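Side-chain contacts in protein adenylyltransferase VopS (Vibrio parahaemolyticus, PDB 3LET), which transfers AMP from ATP to a threonine of the host GTPases RhoA, Rac and Cdc42, preventing their binding to downstream effectors and inhibiting actin assembly in infected cells: residues A[191-194]-A[195-198]; A[289-292]-A[293-297]. All blocks are in the same frame, centred on the assembly; numbering follows the deposited sequence.

Contact 1 of 2, residues A[191-194]-A[195-198]; sequences TSLL and KEYA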
loop_
_atom_site.group_PDB
_atom_site.type_symbol
_atom_site.label_atom_id
_atom_site.label_comp_id
_atom_site.label_asym_id
_atom_site.label_seq_id
_atom_site.Cartn_x
_atom_site.Cartn_y
_atom_site.Cartn_z
ATOM N N THR A 191 4.214 -9.925 23.123
ATOM C CA THR A 191 4.027 -9.324 24.447
ATOM C C THR A 191 4.998 -8.162 24.725
ATOM O O THR A 191 4.584 -7.094 25.189
ATOM C CB THR A 191 4.208 -10.365 25.538
ATOM O OG1 THR A 191 3.256 -11.412 25.331
ATOM C CG2 THR A 191 3.983 -9.718 26.920
ATOM N N SER A 192 6.284 -8.348 24.424
ATOM C CA SER A 192 7.259 -7.267 24.643
ATOM C C SER A 192 6.938 -6.032 23.807
ATOM O O SER A 192 7.031 -4.910 24.308
ATOM C CB SER A 192 8.690 -7.701 24.302
ATOM O OG SER A 192 9.019 -8.924 24.938
ATOM N N LEU A 193 6.584 -6.236 22.540
ATOM C CA LEU A 193 6.306 -5.106 21.650
ATOM C C LEU A 193 5.069 -4.363 22.119
ATOM O O LEU A 193 4.991 -3.143 22.050
ATOM C CB LEU A 193 6.145 -5.547 20.182
ATOM C CG LEU A 193 7.455 -5.898 19.453
ATOM C CD1 LEU A 193 7.179 -6.553 18.094
ATOM C CD2 LEU A 193 8.327 -4.653 19.270
ATOM N N LEU A 194 4.094 -5.095 22.620
ATOM C CA LEU A 194 2.866 -4.454 23.041
ATOM C C LEU A 194 3.153 -3.554 24.261
ATOM O O LEU A 194 2.684 -2.403 24.338
ATOM C CB LEU A 194 1.829 -5.505 23.404
ATOM C CG LEU A 194 0.496 -4.953 23.897
ATOM C CD1 LEU A 194 -0.178 -4.025 22.887
ATOM C CD2 LEU A 194 -0.411 -6.149 24.217
ATOM N N LYS A 195 3.910 -4.071 25.214
ATOM C CA LYS A 195 4.257 -3.267 26.388
ATOM C C LYS A 195 5.053 -2.049 25.978
ATOM O O LYS A 195 4.856 -0.938 26.490
ATOM C CB LYS A 195 5.089 -4.093 27.378
ATOM C CG LYS A 195 4.296 -5.234 28.023
ATOM C CD LYS A 195 5.154 -5.901 29.104
ATOM C CE LYS A 195 4.744 -7.324 29.368
ATOM N NZ LYS A 195 3.448 -7.403 30.071
ATOM N N GLU A 196 5.996 -2.280 25.077
ATOM C CA GLU A 196 6.844 -1.199 24.579
ATOM C C GLU A 196 6.038 -0.064 23.911
ATOM O O GLU A 196 6.214 1.108 24.242
ATOM C CB GLU A 196 7.883 -1.774 23.610
ATOM C CG GLU A 196 8.869 -0.725 23.099
ATOM C CD GLU A 196 9.939 -1.318 22.188
ATOM O OE1 GLU A 196 10.167 -2.545 22.225
ATOM O OE2 GLU A 196 10.568 -0.554 21.441
ATOM N N TYR A 197 5.157 -0.396 22.967
ATOM C CA TYR A 197 4.351 0.646 22.320
ATOM C C TYR A 197 3.221 1.190 23.206
ATOM O O TYR A 197 2.695 2.275 22.976
ATOM C CB TYR A 197 3.797 0.154 20.974
ATOM C CG TYR A 197 4.869 0.253 19.908
ATOM C CD1 TYR A 197 5.964 -0.608 19.921
ATOM C CD2 TYR A 197 4.818 1.239 18.932
ATOM C CE1 TYR A 197 6.972 -0.504 18.966
ATOM C CE2 TYR A 197 5.823 1.349 17.954
ATOM C CZ TYR A 197 6.891 0.467 17.977
ATOM O OH TYR A 197 7.895 0.560 17.025
ATOM N N ALA A 198 2.845 0.459 24.234
ATOM C CA ALA A 198 1.843 1.000 25.145
ATOM C C ALA A 198 2.411 2.218 25.884
ATOM O O ALA A 198 1.671 3.128 26.265
ATOM C CB ALA A 198 1.410 -0.062 26.138
#

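Contact 2 of 2, residues A[289-292]-A[293-297]; sequences YAIA and ELRND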
loop_
_atom_site.group_PDB
_atom_site.type_symbol
_atom_site.label_atom_id
_atom_site.label_comp_id
_atom_site.label_asym_id
_atom_site.label_seq_id
_atom_site.Cartn_x
_atom_site.Cartn_y
_atom_site.Cartn_z
ATOM N N TYR A 289 -4.859 -2.179 17.208
ATOM C CA TYR A 289 -6.116 -2.085 17.953
ATOM C C TYR A 289 -5.791 -2.112 19.446
ATOM O O TYR A 289 -6.288 -1.265 20.205
ATOM C CB TYR A 289 -7.028 -3.272 17.610
ATOM C CG TYR A 289 -8.289 -3.322 18.474
ATOM C CD1 TYR A 289 -9.375 -2.480 18.198
ATOM C CD2 TYR A 289 -8.383 -4.212 19.548
ATOM C CE1 TYR A 289 -10.540 -2.520 18.964
ATOM C CE2 TYR A 289 -9.563 -4.256 20.351
ATOM C CZ TYR A 289 -10.621 -3.416 20.046
ATOM O OH TYR A 289 -11.756 -3.454 20.842
ATOM N N ALA A 290 -4.982 -3.097 19.860
ATOM C CA ALA A 290 -4.613 -3.251 21.276
ATOM C C ALA A 290 -3.856 -2.041 21.794
ATOM O O ALA A 290 -4.107 -1.584 22.896
ATOM C CB ALA A 290 -3.777 -4.509 21.503
ATOM N N ILE A 291 -2.898 -1.530 21.034
ATOM C CA ILE A 291 -2.161 -0.369 21.508
ATOM C C ILE A 291 -3.109 0.808 21.688
ATOM O O ILE A 291 -3.042 1.511 22.697
ATOM C CB ILE A 291 -1.054 0.029 20.532
ATOM C CG1 ILE A 291 0.008 -1.080 20.457
ATOM C CG2 ILE A 291 -0.416 1.365 20.941
ATOM C CD1 ILE A 291 0.939 -0.903 19.214
ATOM N N ALA A 292 -3.982 1.035 20.708
ATOM C CA ALA A 292 -4.944 2.149 20.814
ATOM C C ALA A 292 -5.814 1.966 22.062
ATOM O O ALA A 292 -6.069 2.910 22.814
ATOM C CB ALA A 292 -5.830 2.254 19.551
ATOM N N GLU A 293 -6.248 0.739 22.295
ATOM C CA GLU A 293 -7.109 0.465 23.450
ATOM C C GLU A 293 -6.373 0.764 24.748
ATOM O O GLU A 293 -6.943 1.347 25.689
ATOM C CB GLU A 293 -7.532 -0.996 23.470
ATOM C CG GLU A 293 -8.576 -1.357 22.438
ATOM C CD GLU A 293 -9.940 -0.818 22.831
ATOM O OE1 GLU A 293 -10.590 -1.416 23.717
ATOM O OE2 GLU A 293 -10.349 0.207 22.263
ATOM N N LEU A 294 -5.119 0.329 24.817
ATOM C CA LEU A 294 -4.368 0.431 26.072
ATOM C C LEU A 294 -4.084 1.897 26.351
ATOM O O LEU A 294 -4.174 2.345 27.494
ATOM C CB LEU A 294 -3.076 -0.389 26.022
ATOM C CG LEU A 294 -3.278 -1.901 25.967
ATOM C CD1 LEU A 294 -1.949 -2.605 25.846
ATOM C CD2 LEU A 294 -4.047 -2.433 27.207
ATOM N N ARG A 295 -3.799 2.669 25.304
ATOM C CA ARG A 295 -3.550 4.092 25.489
ATOM C C ARG A 295 -4.811 4.807 25.941
ATOM O O ARG A 295 -4.740 5.934 26.458
ATOM C CB ARG A 295 -3.008 4.711 24.197
ATOM C CG ARG A 295 -1.603 4.212 23.882
ATOM C CD ARG A 295 -1.064 4.850 22.613
ATOM N NE ARG A 295 0.332 4.491 22.368
ATOM C CZ ARG A 295 1.026 4.974 21.346
ATOM N NH1 ARG A 295 0.425 5.803 20.489
ATOM N NH2 ARG A 295 2.294 4.617 21.173
ATOM N N ASN A 296 -5.963 4.170 25.737
ATOM C CA ASN A 296 -7.223 4.710 26.248
ATOM C C ASN A 296 -7.662 4.009 27.542
ATOM O O ASN A 296 -8.845 4.021 27.888
ATOM C CB ASN A 296 -8.338 4.608 25.201
ATOM C CG ASN A 296 -9.485 5.588 25.466
ATOM O OD1 ASN A 296 -9.255 6.751 25.788
ATOM N ND2 ASN A 296 -10.712 5.122 25.318
ATOM N N ASP A 297 -6.708 3.393 28.235
ATOM C CA ASP A 297 -6.949 2.728 29.539
ATOM C C ASP A 297 -8.076 1.695 29.480
ATOM O O ASP A 297 -8.970 1.636 30.346
ATOM C CB ASP A 297 -7.245 3.783 30.630
ATOM C CG ASP A 297 -7.200 3.203 32.046
ATOM O OD1 ASP A 297 -6.463 2.214 32.263
ATOM O OD2 ASP A 297 -7.894 3.740 32.948
#

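Contact 1 of 2, residues A[191-194]-A[195-198]
Thr-191 and Lys-195 lie alongside each other, one helical turn apart, and point the same way. The methyl of the threonine does the touching: CG2 of Thr-191 is 3.5 Å from CE of Lys-195. The torsion of Thr-191 explains the contact. CG2 stands anti to the backbone N and beside the carbonyl carbon, which brings it up to the lysine chain. OG1 of Thr-191 is left near its own backbone N and bonds back to the carbonyl of Ala-187. The lysine chain is broadly extended as far as CE and then bends at its last torsion (chi4 -71°). The start of this chain also passes the threonine carbonyl, with CG of Lys-195 3.4 Å from O of Thr-191.

Leu-193 and Glu-196 form a looser pair, again side by side. CD2 of Leu-193 is 4.1 Å from OE1 of Glu-196. The carboxylate has a stronger partner elsewhere, a salt bridge from OE2 to Arg-216. Leu-193 also meets Tyr-197, but only lightly, at 4.4 Å between CD2 and CE1. The carbonyl O of Leu-193 sits at the edge of the tyrosine ring, 3.5 Å from CD1 of Tyr-197. The same oxygen accepts the N-H of Tyr-197 at 2.9 Å, in a nearly straight bond (173°).

These are i to i+3 and i to i+4 contacts of a regular alpha-helix. The backbone N of each residue from 195 to 198 bonds to the carbonyl O four places earlier. Helix 184-199 packs on three others. Thr-191 and Lys-195 touch helix 168-179. Leu-193 and Tyr-197 reach helix 207-217. Leu-194 and Tyr-197 lie against helix 281-295, which carries Arg-286, a probable ATP-binding residue.

Contact 2 of 2, residues A[289-292]-A[293-297]
Glu-293 folds its chain over one face of the Tyr-289 ring. CG of Glu-293 lies 3.9 Å from the ring centroid and 18° off the normal, a CH-pi contact displaced toward the rim. The chain bends at chi2 (-74°), which turns the carboxylate over the phenol end. Carboxylate and ring are stacked with their planes 10° apart. CD of Glu-293 is 3.9 Å from CZ of Tyr-289. Both polar ends are held by Asn-300: its backbone O bonds with the tyrosine OH, and its side-chain ND2 with OE1 of Glu-293. The backbone N of Glu-293 bonds to O of Tyr-289 at 2.9 Å.

Leu-294 follows, with its N bonded to O of Ala-290. Its CG is 3.2 Å from that same oxygen of Ala-290. The isobutyl group meets Leu-194 of helix 184-199 and Val-169 of helix 168-179.

This is the last part of helix 281-295 in the Fido domain. Its first residues, Asn-281 and Gly-282, follow Gly-280, and with Arg-286 on the same helix these probably bind ATP. The helix closes in a Schellman motif: Ser-298 N returns to Glu-293 O, and Asp-297 N to Leu-294 O.

Arg-295 lies alongside Ile-291, and both point the same way. CG2 of Ile-291 sits over one face of the guanidinium, 3.5 Å from NE of Arg-295. The chain is extended from CG to NE, which carries the charged group past this methyl. NH2 of Arg-295 bonds to the carbonyl of Lys-202.

Asn-296, just before the C-prime residue, makes a weak bond of 3.2 Å from its N to O of Ala-292. Asp-297, with positive phi, is the C-prime residue of the Schellman motif.

Both contacts join residues about one turn apart on a helix, and the two helices pack on each other. Both also touch helix 168-179, contact 1 through Thr-191, Leu-194 and Lys-195, contact 2 through Ala-290 and Leu-294. Contact 1 is partly buried, with Ser-192 and Lys-195 exposed. Contact 2 is more enclosed, has no exposed residue among those that touch, and includes a helix end. In contact 1 side chains lie alongside each other, a methyl against a methylene chain and another near a carboxylate oxygen. Contact 2 stacks a carboxylate on a ring and lays a methyl over a guanidinium face. Between them, CB of Tyr-197 packs 3.5 Å from CD1 of Ile-291. A probable hydrogen bond of 3.0 Å joins Tyr-197 O to Arg-295 NH2.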